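Local coordinates for S-adenosylmethionine:tRNA ribosyltransferase-isomerase (Thermotoga maritima, PDB 1VKY), which probably transfers and isomerises the ribose moiety of S-adenosylmethionine onto preQ1-modified tRNA, giving epoxyqueuosine in the queuosine pathway, at residues B[25-31]-B[334-340]; B[34-40]-B[52-58]; B[297-303]-B[342-347]. The contacts are given in a common frame with arbitrary orientation. Residue numbers count along the deposited sequence, not the author numbering.

Contact 1 (B[25-31]-B[334-340]); sequences ELIAQEP and RYRFFSF
This is a loop-to-loop contact held by a single beta bridge: the loop ahead of strand 39-44 lies along the connection between helix 320-332 and strand 343-346. The chain leaves a 3-10 turn at 25-26 and is extended at I27 and A28, opposite extended R336 and F337; F338 then turns with phi 77°. I27 faces F337 at CA-CA 4.7 Å, bridged by hydrogen bonds from F337 N to L26 O (2.8 Å) and A28 N to F337 O (3.2 Å). R334, leaving helical phi/psi after helix 320-332, has phi 71° in a Schellman motif. Its side chain, m at chi1 to chi3, brings R334 NH2 3.1 Å from E25 OE2 in a salt bridge; water 1 links E25 OE2 (2.7 Å) and R334 NH1 (3.1 Å). L26 (m, t) lays its apolar CD2 against the flat guanidinium face, 3.7 Å from R334 CZ, and its CB beside the F337 ring, 4.0 Å from F337 CD1. Small A28 points toward the other segment, its CB 4.2 Å from F340 CB, and lets the backbones stay close. P31 CD packs 3.8 Å from F340 CD2. R336 NH2 makes a salt bridge with D342 OD1, while R336 NH1 bonds F340 O weakly (2.9 Å). Q29 OE1 is hydrogen-bonded to S339 OG of the second subunit, whose F338 packs on I27 and Q29. Waters also join the segments: water 3 bonds E30 O (2.6 Å) and R336 NH1 (2.8 Å), and water 2 donates to A28 O (2.7 Å) and F337 O (2.9 Å) while accepting from F340 N (2.8 Å).

Contact 2 (B[34-40]-B[52-58]); sequences PRDASRL and HRIFREI
The open end of the beta hairpin formed by strands 39-44 and 49-54 lies here, flanked by 3-10 turns at 35-37 and 55-58. In the antiparallel backbone pairing, L40 and R53 form a hydrogen-bonded pair (L40 N to R53 O 2.9 Å, R53 N to L40 O 2.8 Å), and R39 faces I54 as a non-hydrogen-bonded pair, CA-CA 4.4 Å. Past the last bridge, F55 N still bonds S38 O (2.8 Å), and R56 N bonds D36 O (3.0 Å) where the turns meet. Among apolar contacts, L40 (t, p) sets CD1 4.0 Å from F55 CD1 and CD2 4.0 Å from I58 CB; these bulky residues also reach strands 343-346 or 298-302, and F55 and I58 touch L195 of helix 193-202. Among charges, R53 NH1 lies 3.0 Å from E57 OE1 in a salt bridge, and its NH2 makes another with E60, while D36 (chi1 p), whose OD2 bonds T192, turns OD1 to NH2 of R56 (p, t, p) in a 3.1 Å salt bridge.

Contact 3 (B[297-303]-B[342-347]); sequences DALVTNF and DAMLIL
F303, its ring swung back over the neighbouring strand, brings CE2 to 3.6 Å from M344 CE; the sulfur SD lies 5.5 Å from the ring centroid, an oblique Met-aromatic contact that suits a flexible, polarisable side chain in t, t, m. Strands 298-302 and 343-346 run antiparallel, their axes 4.6 Å apart at 159°. L299 with I346 and T301 with M344 are hydrogen-bonded pairs: L299 N to I346 O and I346 N to L299 O are both 2.9 Å, T301 N to M344 O is 3.0 Å and M344 N to T301 O 2.8 Å. Between them V300 faces L345 as a non-hydrogen-bonded pair, V300 CG2 3.9 Å from L345 CD1. Aliphatic V300 and L345 suit one buried face; L299, I346 and M344 suit the other, where T301 OG1 is hydrogen-bonded to H304. The sheet continues through strands 256-259 and 39-44; I346 and L299 rest on helix 309-318, M344 and F303 on helix 320-332, whereas L345 meets L40 of strand 39-44.

The three contacts adjoin one another on one side of the chain's centre. Contacts 2 and 3, centres about 12 Å apart, belong to one mixed sheet in which strands 39-44 and 343-346 are parallel neighbours: R39 O lies 3.0 Å from A343 N, and R39 N 2.9 Å from D342 OD1. That same carboxylate oxygen, D342 OD1, takes a 3.0 Å salt bridge from R336 NH2 of contact 1, so one carboxylate of contact 3 binds residues of both contact 1 and contact 2. Contact 1, about 14 Å centre to centre from contact 2, joins it through Y335 OH and H52 ND1 at 2.8 Å. An unidentified bound molecule, probably from the crystallisation liquor, hydrogen-bonds T301 and N302 of contact 3.

Contact 1 (B[25-31]-B[334-340])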
loop_
_atom_site.group_PDB
_atom_site.type_symbol
_atom_site.label_atom_id
_atom_site.label_comp_id
_atom_site.label_asym_id
_atom_site.label_seq_id
_atom_site.Cartn_x
_atom_site.Cartn_y
_atom_site.Cartn_z
ATOM N N GLU B 25 11.277 -9.879 3.102
ATOM C CA GLU B 25 11.098 -8.883 4.151
ATOM C C GLU B 25 11.456 -7.461 3.656
ATOM O O GLU B 25 11.064 -6.478 4.258
ATOM C CB GLU B 25 11.867 -9.237 5.454
ATOM C CG GLU B 25 13.379 -9.254 5.435
ATOM C CD GLU B 25 13.982 -10.533 4.927
ATOM O OE1 GLU B 25 13.242 -11.298 4.302
ATOM O OE2 GLU B 25 15.206 -10.783 5.145
ATOM N N LEU B 26 12.161 -7.362 2.538
ATOM C CA LEU B 26 12.555 -6.051 2.014
ATOM C C LEU B 26 11.480 -5.373 1.187
ATOM O O LEU B 26 11.621 -4.187 0.852
ATOM C CB LEU B 26 13.861 -6.181 1.224
ATOM C CG LEU B 26 15.051 -6.642 2.069
ATOM C CD1 LEU B 26 16.353 -6.610 1.225
ATOM C CD2 LEU B 26 15.197 -5.750 3.267
ATOM N N ILE B 27 10.409 -6.094 0.869
ATOM C CA ILE B 27 9.280 -5.477 0.180
ATOM C C ILE B 27 8.449 -4.709 1.206
ATOM O O ILE B 27 7.766 -5.301 2.011
ATOM C CB ILE B 27 8.462 -6.519 -0.586
ATOM C CG1 ILE B 27 9.360 -7.232 -1.601
ATOM C CG2 ILE B 27 7.236 -5.890 -1.237
ATOM C CD1 ILE B 27 8.691 -8.299 -2.362
ATOM N N ALA B 28 8.512 -3.380 1.126
ATOM C CA ALA B 28 7.887 -2.482 2.078
ATOM C C ALA B 28 6.354 -2.506 2.013
ATOM O O ALA B 28 5.772 -2.554 0.944
ATOM C CB ALA B 28 8.372 -1.098 1.846
ATOM N N GLN B 29 5.705 -2.478 3.177
ATOM C CA GLN B 29 4.245 -2.481 3.246
ATOM C C GLN B 29 3.714 -1.102 3.471
ATOM O O GLN B 29 2.566 -0.830 3.191
ATOM C CB GLN B 29 3.800 -3.418 4.354
ATOM C CG GLN B 29 4.387 -4.772 4.137
ATOM C CD GLN B 29 3.881 -5.808 5.085
ATOM O OE1 GLN B 29 2.677 -5.950 5.267
ATOM N NE2 GLN B 29 4.792 -6.556 5.671
ATOM N N GLU B 30 4.565 -0.220 3.967
ATOM C CA GLU B 30 4.207 1.177 4.167
ATOM C C GLU B 30 5.424 2.070 3.959
ATOM O O GLU B 30 6.583 1.669 4.227
ATOM C CB GLU B 30 3.672 1.372 5.590
ATOM C CG GLU B 30 4.568 0.800 6.678
ATOM C CD GLU B 30 3.882 0.771 8.034
ATOM O OE1 GLU B 30 3.306 1.817 8.435
ATOM O OE2 GLU B 30 3.918 -0.289 8.709
ATOM N N PRO B 31 5.163 3.284 3.521
ATOM C CA PRO B 31 6.236 4.244 3.283
ATOM C C PRO B 31 6.828 4.846 4.549
ATOM O O PRO B 31 6.200 4.859 5.608
ATOM C CB PRO B 31 5.560 5.319 2.432
ATOM C CG PRO B 31 4.119 5.259 2.783
ATOM C CD PRO B 31 3.833 3.834 3.185
ATOM N N ARG B 334 20.175 -3.702 2.390
ATOM C CA ARG B 334 18.863 -3.789 3.028
ATOM C C ARG B 334 17.983 -2.598 2.654
ATOM O O ARG B 334 17.171 -2.102 3.447
ATOM C CB ARG B 334 19.026 -3.952 4.565
ATOM C CG ARG B 334 19.972 -5.096 4.996
ATOM C CD ARG B 334 19.467 -6.494 4.712
ATOM N NE ARG B 334 18.261 -6.798 5.475
ATOM C CZ ARG B 334 17.498 -7.888 5.314
ATOM N NH1 ARG B 334 17.794 -8.822 4.418
ATOM N NH2 ARG B 334 16.419 -8.039 6.058
ATOM N N TYR B 335 18.101 -2.134 1.411
ATOM C CA TYR B 335 17.143 -1.144 0.919
ATOM C C TYR B 335 15.753 -1.776 0.959
ATOM O O TYR B 335 15.603 -3.017 0.882
ATOM C CB TYR B 335 17.441 -0.740 -0.546
ATOM C CG TYR B 335 18.479 0.333 -0.722
ATOM C CD1 TYR B 335 19.802 0.120 -0.361
ATOM C CD2 TYR B 335 18.136 1.585 -1.268
ATOM C CE1 TYR B 335 20.782 1.130 -0.549
ATOM C CE2 TYR B 335 19.099 2.584 -1.465
ATOM C CZ TYR B 335 20.417 2.360 -1.096
ATOM O OH TYR B 335 21.350 3.391 -1.323
ATOM N N ARG B 336 14.748 -0.925 0.955
ATOM C CA ARG B 336 13.379 -1.375 0.806
ATOM C C ARG B 336 12.895 -1.218 -0.631
ATOM O O ARG B 336 13.216 -0.210 -1.310
ATOM C CB ARG B 336 12.474 -0.599 1.731
ATOM C CG ARG B 336 12.801 -0.742 3.224
ATOM C CD ARG B 336 12.056 0.288 4.071
ATOM N NE ARG B 336 12.157 1.612 3.448
ATOM C CZ ARG B 336 11.146 2.378 3.018
ATOM N NH1 ARG B 336 9.855 2.007 3.162
ATOM N NH2 ARG B 336 11.449 3.554 2.438
ATOM N N PHE B 337 12.108 -2.209 -1.063
ATOM C CA PHE B 337 11.727 -2.403 -2.454
ATOM C C PHE B 337 10.234 -2.231 -2.683
ATOM O O PHE B 337 9.415 -2.278 -1.763
ATOM C CB PHE B 337 12.135 -3.794 -2.912
ATOM C CG PHE B 337 13.607 -3.964 -3.086
ATOM C CD1 PHE B 337 14.448 -3.942 -2.005
ATOM C CD2 PHE B 337 14.133 -4.235 -4.324
ATOM C CE1 PHE B 337 15.788 -4.113 -2.160
ATOM C CE2 PHE B 337 15.500 -4.405 -4.486
ATOM C CZ PHE B 337 16.314 -4.338 -3.411
ATOM N N PHE B 338 9.907 -2.020 -3.944
ATOM C CA PHE B 338 8.547 -1.927 -4.428
ATOM C C PHE B 338 7.946 -0.587 -4.102
ATOM O O PHE B 338 8.658 0.377 -3.831
ATOM C CB PHE B 338 7.734 -3.174 -3.961
ATOM C CG PHE B 338 6.545 -3.498 -4.795
ATOM C CD1 PHE B 338 6.637 -3.585 -6.168
ATOM C CD2 PHE B 338 5.310 -3.692 -4.205
ATOM C CE1 PHE B 338 5.529 -3.885 -6.922
ATOM C CE2 PHE B 338 4.201 -3.999 -4.969
ATOM C CZ PHE B 338 4.307 -4.100 -6.306
ATOM N N SER B 339 6.631 -0.492 -4.278
ATOM C CA SER B 339 5.909 0.758 -4.300
ATOM C C SER B 339 6.069 1.714 -3.111
ATOM O O SER B 339 5.917 2.941 -3.292
ATOM C CB SER B 339 4.415 0.440 -4.521
ATOM O OG SER B 339 4.252 -0.185 -5.808
ATOM N N PHE B 340 6.312 1.187 -1.910
ATOM C CA PHE B 340 6.421 2.012 -0.701
ATOM C C PHE B 340 7.832 2.040 -0.179
ATOM O O PHE B 340 8.080 2.592 0.912
ATOM C CB PHE B 340 5.444 1.516 0.391
ATOM C CG PHE B 340 4.043 1.472 -0.104
ATOM C CD1 PHE B 340 3.461 0.271 -0.476
ATOM C CD2 PHE B 340 3.377 2.664 -0.392
ATOM C CE1 PHE B 340 2.195 0.244 -1.051
ATOM C CE2 PHE B 340 2.109 2.654 -0.949
ATOM C CZ PHE B 340 1.513 1.435 -1.286
HETATM O O HOH W 1 17.496 -11.908 4.412
HETATM O O HOH W 2 6.679 -1.507 -1.322
HETATM O O HOH W 3 8.748 0.577 5.256
#

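Contact 2 (B[34-40]-B[52-58])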
loop_
_atom_site.group_PDB
_atom_site.type_symbol
_atom_site.label_atom_id
_atom_site.label_comp_id
_atom_site.label_asym_id
_atom_site.label_seq_id
_atom_site.Cartn_x
_atom_site.Cartn_y
_atom_site.Cartn_z
ATOM N N PRO B 34 8.999 11.435 7.141
ATOM C CA PRO B 34 8.469 12.022 5.885
ATOM C C PRO B 34 8.934 11.251 4.625
ATOM O O PRO B 34 9.889 10.495 4.683
ATOM C CB PRO B 34 9.071 13.432 5.885
ATOM C CG PRO B 34 10.335 13.282 6.651
ATOM C CD PRO B 34 10.044 12.275 7.749
ATOM N N ARG B 35 8.250 11.443 3.520
ATOM C CA ARG B 35 8.494 10.636 2.315
ATOM C C ARG B 35 9.906 10.809 1.731
ATOM O O ARG B 35 10.452 9.889 1.135
ATOM C CB ARG B 35 7.449 10.949 1.262
ATOM C CG ARG B 35 6.013 10.587 1.650
ATOM C CD ARG B 35 5.758 9.094 1.804
ATOM N NE ARG B 35 4.325 8.787 1.838
ATOM N N ASP B 36 10.526 11.955 1.967
ATOM C CA ASP B 36 11.845 12.223 1.418
ATOM C C ASP B 36 12.979 11.863 2.344
ATOM O O ASP B 36 14.122 12.266 2.133
ATOM C CB ASP B 36 11.966 13.643 0.930
ATOM C CG ASP B 36 11.630 14.671 1.972
ATOM O OD1 ASP B 36 11.443 14.335 3.167
ATOM O OD2 ASP B 36 11.517 15.867 1.643
ATOM N N ALA B 37 12.646 11.060 3.351
ATOM C CA ALA B 37 13.623 10.481 4.225
ATOM C C ALA B 37 13.855 9.052 3.789
ATOM O O ALA B 37 14.625 8.338 4.418
ATOM C CB ALA B 37 13.156 10.528 5.696
ATOM N N SER B 38 13.249 8.633 2.683
ATOM C CA SER B 38 13.583 7.319 2.119
ATOM C C SER B 38 15.044 7.330 1.600
ATOM O O SER B 38 15.664 8.415 1.458
ATOM C CB SER B 38 12.571 6.944 1.032
ATOM O OG SER B 38 12.787 7.740 -0.116
ATOM N N ARG B 39 15.605 6.140 1.368
ATOM C CA ARG B 39 16.939 6.018 0.783
ATOM C C ARG B 39 16.868 6.340 -0.705
ATOM O O ARG B 39 15.807 6.215 -1.312
ATOM C CB ARG B 39 17.508 4.621 0.997
ATOM C CG ARG B 39 17.599 4.307 2.448
ATOM C CD ARG B 39 18.199 2.958 2.762
ATOM N NE ARG B 39 19.616 3.031 2.556
ATOM C CZ ARG B 39 20.474 2.083 2.878
ATOM N NH1 ARG B 39 20.057 0.952 3.441
ATOM N NH2 ARG B 39 21.767 2.280 2.619
ATOM N N LEU B 40 17.972 6.855 -1.246
ATOM C CA LEU B 40 18.120 7.154 -2.676
ATOM C C LEU B 40 19.461 6.607 -3.092
ATOM O O LEU B 40 20.489 7.151 -2.686
ATOM C CB LEU B 40 18.086 8.677 -2.939
ATOM C CG LEU B 40 18.302 9.199 -4.371
ATOM C CD1 LEU B 40 17.157 8.784 -5.271
ATOM C CD2 LEU B 40 18.489 10.696 -4.454
ATOM N N HIS B 52 25.083 6.075 -2.138
ATOM C CA HIS B 52 23.981 5.740 -1.235
ATOM C C HIS B 52 23.606 6.977 -0.419
ATOM O O HIS B 52 24.345 7.378 0.455
ATOM C CB HIS B 52 24.432 4.590 -0.346
ATOM C CG HIS B 52 24.867 3.405 -1.137
ATOM N ND1 HIS B 52 23.972 2.530 -1.706
ATOM C CD2 HIS B 52 26.094 3.010 -1.541
ATOM C CE1 HIS B 52 24.635 1.613 -2.388
ATOM N NE2 HIS B 52 25.924 1.885 -2.307
ATOM N N ARG B 53 22.442 7.556 -0.726
ATOM C CA ARG B 53 22.024 8.871 -0.219
ATOM C C ARG B 53 20.615 8.736 0.370
ATOM O O ARG B 53 20.117 7.613 0.523
ATOM C CB ARG B 53 22.064 9.913 -1.348
ATOM C CG ARG B 53 23.473 10.043 -1.946
ATOM C CD ARG B 53 24.509 10.715 -0.963
ATOM N NE ARG B 53 24.653 11.975 -1.579
ATOM C CZ ARG B 53 24.472 13.133 -1.063
ATOM N NH1 ARG B 53 24.298 13.350 0.216
ATOM N NH2 ARG B 53 24.598 14.124 -1.877
ATOM N N ILE B 54 20.054 9.885 0.747
ATOM C CA ILE B 54 18.691 10.038 1.232
ATOM C C ILE B 54 17.956 10.893 0.229
ATOM O O ILE B 54 18.565 11.772 -0.380
ATOM C CB ILE B 54 18.692 10.745 2.622
ATOM C CG1 ILE B 54 19.431 9.897 3.633
ATOM C CG2 ILE B 54 17.289 11.048 3.103
ATOM C CD1 ILE B 54 18.949 8.493 3.705
ATOM N N PHE B 55 16.649 10.662 0.073
ATOM C CA PHE B 55 15.908 11.254 -1.019
ATOM C C PHE B 55 16.005 12.765 -1.093
ATOM O O PHE B 55 16.135 13.320 -2.187
ATOM C CB PHE B 55 14.427 10.835 -1.057
ATOM C CG PHE B 55 13.802 11.076 -2.414
ATOM C CD1 PHE B 55 13.907 10.133 -3.406
ATOM C CD2 PHE B 55 13.181 12.264 -2.704
ATOM C CE1 PHE B 55 13.376 10.383 -4.666
ATOM C CE2 PHE B 55 12.665 12.519 -3.933
ATOM C CZ PHE B 55 12.771 11.585 -4.933
ATOM N N ARG B 56 15.909 13.443 0.043
ATOM C CA ARG B 56 15.916 14.921 0.039
ATOM C C ARG B 56 17.219 15.493 -0.522
ATOM O O ARG B 56 17.252 16.632 -0.973
ATOM C CB ARG B 56 15.673 15.474 1.438
ATOM C CG ARG B 56 16.717 15.058 2.468
ATOM C CD ARG B 56 16.494 15.648 3.871
ATOM N NE ARG B 56 15.129 15.409 4.335
ATOM C CZ ARG B 56 14.755 14.520 5.258
ATOM N NH1 ARG B 56 15.643 13.737 5.891
ATOM N NH2 ARG B 56 13.458 14.417 5.548
ATOM N N GLU B 57 18.278 14.683 -0.532
ATOM C CA GLU B 57 19.591 15.041 -1.145
ATOM C C GLU B 57 19.632 14.978 -2.687
ATOM O O GLU B 57 20.659 15.258 -3.322
ATOM C CB GLU B 57 20.666 14.139 -0.532
ATOM C CG GLU B 57 20.853 14.417 0.948
ATOM C CD GLU B 57 21.608 13.334 1.699
ATOM O OE1 GLU B 57 21.696 12.176 1.256
ATOM O OE2 GLU B 57 22.112 13.645 2.777
ATOM N N ILE B 58 18.489 14.658 -3.302
ATOM C CA ILE B 58 18.360 14.703 -4.763
ATOM C C ILE B 58 18.685 16.063 -5.302
ATOM O O ILE B 58 19.231 16.166 -6.386
ATOM C CB ILE B 58 16.933 14.255 -5.241
ATOM C CG1 ILE B 58 16.930 13.978 -6.758
ATOM C CG2 ILE B 58 15.844 15.277 -4.854
ATOM C CD1 ILE B 58 15.730 13.221 -7.201
HETATM O O HOH W 4 21.097 4.999 0.653
#

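Contact 3 (B[297-303]-B[342-347])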
loop_
_atom_site.group_PDB
_atom_site.type_symbol
_atom_site.label_atom_id
_atom_site.label_comp_id
_atom_site.label_asym_id
_atom_site.label_seq_id
_atom_site.Cartn_x
_atom_site.Cartn_y
_atom_site.Cartn_z
ATOM N N ASP B 297 16.805 12.209 -20.047
ATOM C CA ASP B 297 18.252 12.322 -19.718
ATOM C C ASP B 297 18.638 11.716 -18.375
ATOM O O ASP B 297 19.809 11.392 -18.131
ATOM C CB ASP B 297 18.702 13.776 -19.735
ATOM C CG ASP B 297 18.358 14.464 -21.045
ATOM O OD1 ASP B 297 18.676 13.901 -22.107
ATOM O OD2 ASP B 297 17.731 15.542 -21.107
ATOM N N ALA B 298 17.661 11.588 -17.494
ATOM C CA ALA B 298 17.834 11.041 -16.159
ATOM C C ALA B 298 16.521 10.486 -15.668
ATOM O O ALA B 298 15.474 10.822 -16.189
ATOM C CB ALA B 298 18.357 12.096 -15.223
ATOM N N LEU B 299 16.555 9.626 -14.650
ATOM C CA LEU B 299 15.344 8.869 -14.280
ATOM C C LEU B 299 15.291 8.682 -12.754
ATOM O O LEU B 299 16.269 8.219 -12.190
ATOM C CB LEU B 299 15.324 7.499 -14.979
ATOM C CG LEU B 299 14.234 6.475 -14.525
ATOM C CD1 LEU B 299 12.878 7.084 -14.732
ATOM C CD2 LEU B 299 14.286 5.211 -15.247
ATOM N N VAL B 300 14.183 9.101 -12.118
ATOM C CA VAL B 300 13.876 8.699 -10.713
ATOM C C VAL B 300 12.800 7.609 -10.724
ATOM O O VAL B 300 11.728 7.750 -11.350
ATOM C CB VAL B 300 13.342 9.888 -9.900
ATOM C CG1 VAL B 300 13.059 9.508 -8.475
ATOM C CG2 VAL B 300 14.283 11.070 -9.979
ATOM N N THR B 301 13.069 6.532 -10.009
ATOM C CA THR B 301 12.191 5.386 -10.015
ATOM C C THR B 301 12.364 4.525 -8.751
ATOM O O THR B 301 13.340 4.645 -8.032
ATOM C CB THR B 301 12.466 4.567 -11.276
ATOM O OG1 THR B 301 11.513 3.488 -11.384
ATOM C CG2 THR B 301 13.831 3.896 -11.214
ATOM N N ASN B 302 11.397 3.645 -8.505
ATOM C CA ASN B 302 11.479 2.709 -7.372
ATOM C C ASN B 302 12.365 1.538 -7.692
ATOM O O ASN B 302 12.908 1.430 -8.791
ATOM C CB ASN B 302 10.064 2.238 -6.964
ATOM C CG ASN B 302 9.176 3.383 -6.422
ATOM O OD1 ASN B 302 9.662 4.374 -5.868
ATOM N ND2 ASN B 302 7.870 3.231 -6.601
ATOM N N PHE B 303 12.578 0.693 -6.679
ATOM C CA PHE B 303 13.227 -0.608 -6.844
ATOM C C PHE B 303 12.191 -1.645 -7.259
ATOM O O PHE B 303 11.222 -1.865 -6.545
ATOM C CB PHE B 303 13.933 -1.002 -5.558
ATOM C CG PHE B 303 15.229 -0.307 -5.371
ATOM C CD1 PHE B 303 15.297 0.890 -4.757
ATOM C CD2 PHE B 303 16.391 -0.867 -5.873
ATOM C CE1 PHE B 303 16.525 1.525 -4.580
ATOM C CE2 PHE B 303 17.594 -0.250 -5.740
ATOM C CZ PHE B 303 17.671 0.953 -5.079
ATOM N N ASP B 342 12.282 2.373 -1.267
ATOM C CA ASP B 342 13.244 3.410 -1.493
ATOM C C ASP B 342 13.268 3.786 -3.001
ATOM O O ASP B 342 12.494 3.248 -3.804
ATOM C CB ASP B 342 14.618 2.939 -1.011
ATOM C CG ASP B 342 14.660 2.768 0.480
ATOM O OD1 ASP B 342 14.132 3.649 1.177
ATOM O OD2 ASP B 342 15.205 1.796 1.020
ATOM N N ALA B 343 14.146 4.713 -3.349
ATOM C CA ALA B 343 14.271 5.213 -4.720
ATOM C C ALA B 343 15.692 5.094 -5.297
ATOM O O ALA B 343 16.674 4.979 -4.572
ATOM C CB ALA B 343 13.858 6.630 -4.783
ATOM N N MET B 344 15.747 5.154 -6.632
ATOM C CA MET B 344 16.980 5.187 -7.434
ATOM C C MET B 344 16.914 6.403 -8.374
ATOM O O MET B 344 15.856 6.664 -8.977
ATOM C CB MET B 344 17.046 3.903 -8.254
ATOM C CG MET B 344 18.206 3.791 -9.182
ATOM S SD MET B 344 18.180 2.210 -10.043
ATOM C CE MET B 344 18.960 1.112 -8.808
ATOM N N LEU B 345 18.020 7.150 -8.437
ATOM C CA LEU B 345 18.280 8.200 -9.443
ATOM C C LEU B 345 19.379 7.693 -10.365
ATOM O O LEU B 345 20.489 7.355 -9.905
ATOM C CB LEU B 345 18.777 9.495 -8.790
ATOM C CG LEU B 345 19.249 10.646 -9.686
ATOM C CD1 LEU B 345 18.158 11.117 -10.646
ATOM C CD2 LEU B 345 19.787 11.821 -8.864
ATOM N N ILE B 346 19.054 7.614 -11.648
ATOM C CA ILE B 346 19.991 7.237 -12.665
ATOM C C ILE B 346 20.282 8.456 -13.493
ATOM O O ILE B 346 19.376 9.001 -14.110
ATOM C CB ILE B 346 19.460 6.129 -13.539
ATOM C CG1 ILE B 346 19.022 4.943 -12.677
ATOM C CG2 ILE B 346 20.582 5.701 -14.527
ATOM C CD1 ILE B 346 17.928 4.200 -13.219
ATOM N N LEU B 347 21.554 8.873 -13.465
ATOM C CA LEU B 347 22.071 10.035 -14.250
ATOM C C LEU B 347 22.896 9.586 -15.475
ATOM O O LEU B 347 22.857 10.234 -16.534
ATOM C CB LEU B 347 22.990 10.862 -13.372
ATOM C CG LEU B 347 22.306 11.512 -12.169
ATOM C CD1 LEU B 347 23.322 12.035 -11.233
ATOM C CD2 LEU B 347 21.378 12.615 -12.639
ATOM O OXT LEU B 347 23.616 8.571 -15.454
HETATM O O HOH W 5 11.292 0.859 -4.020
#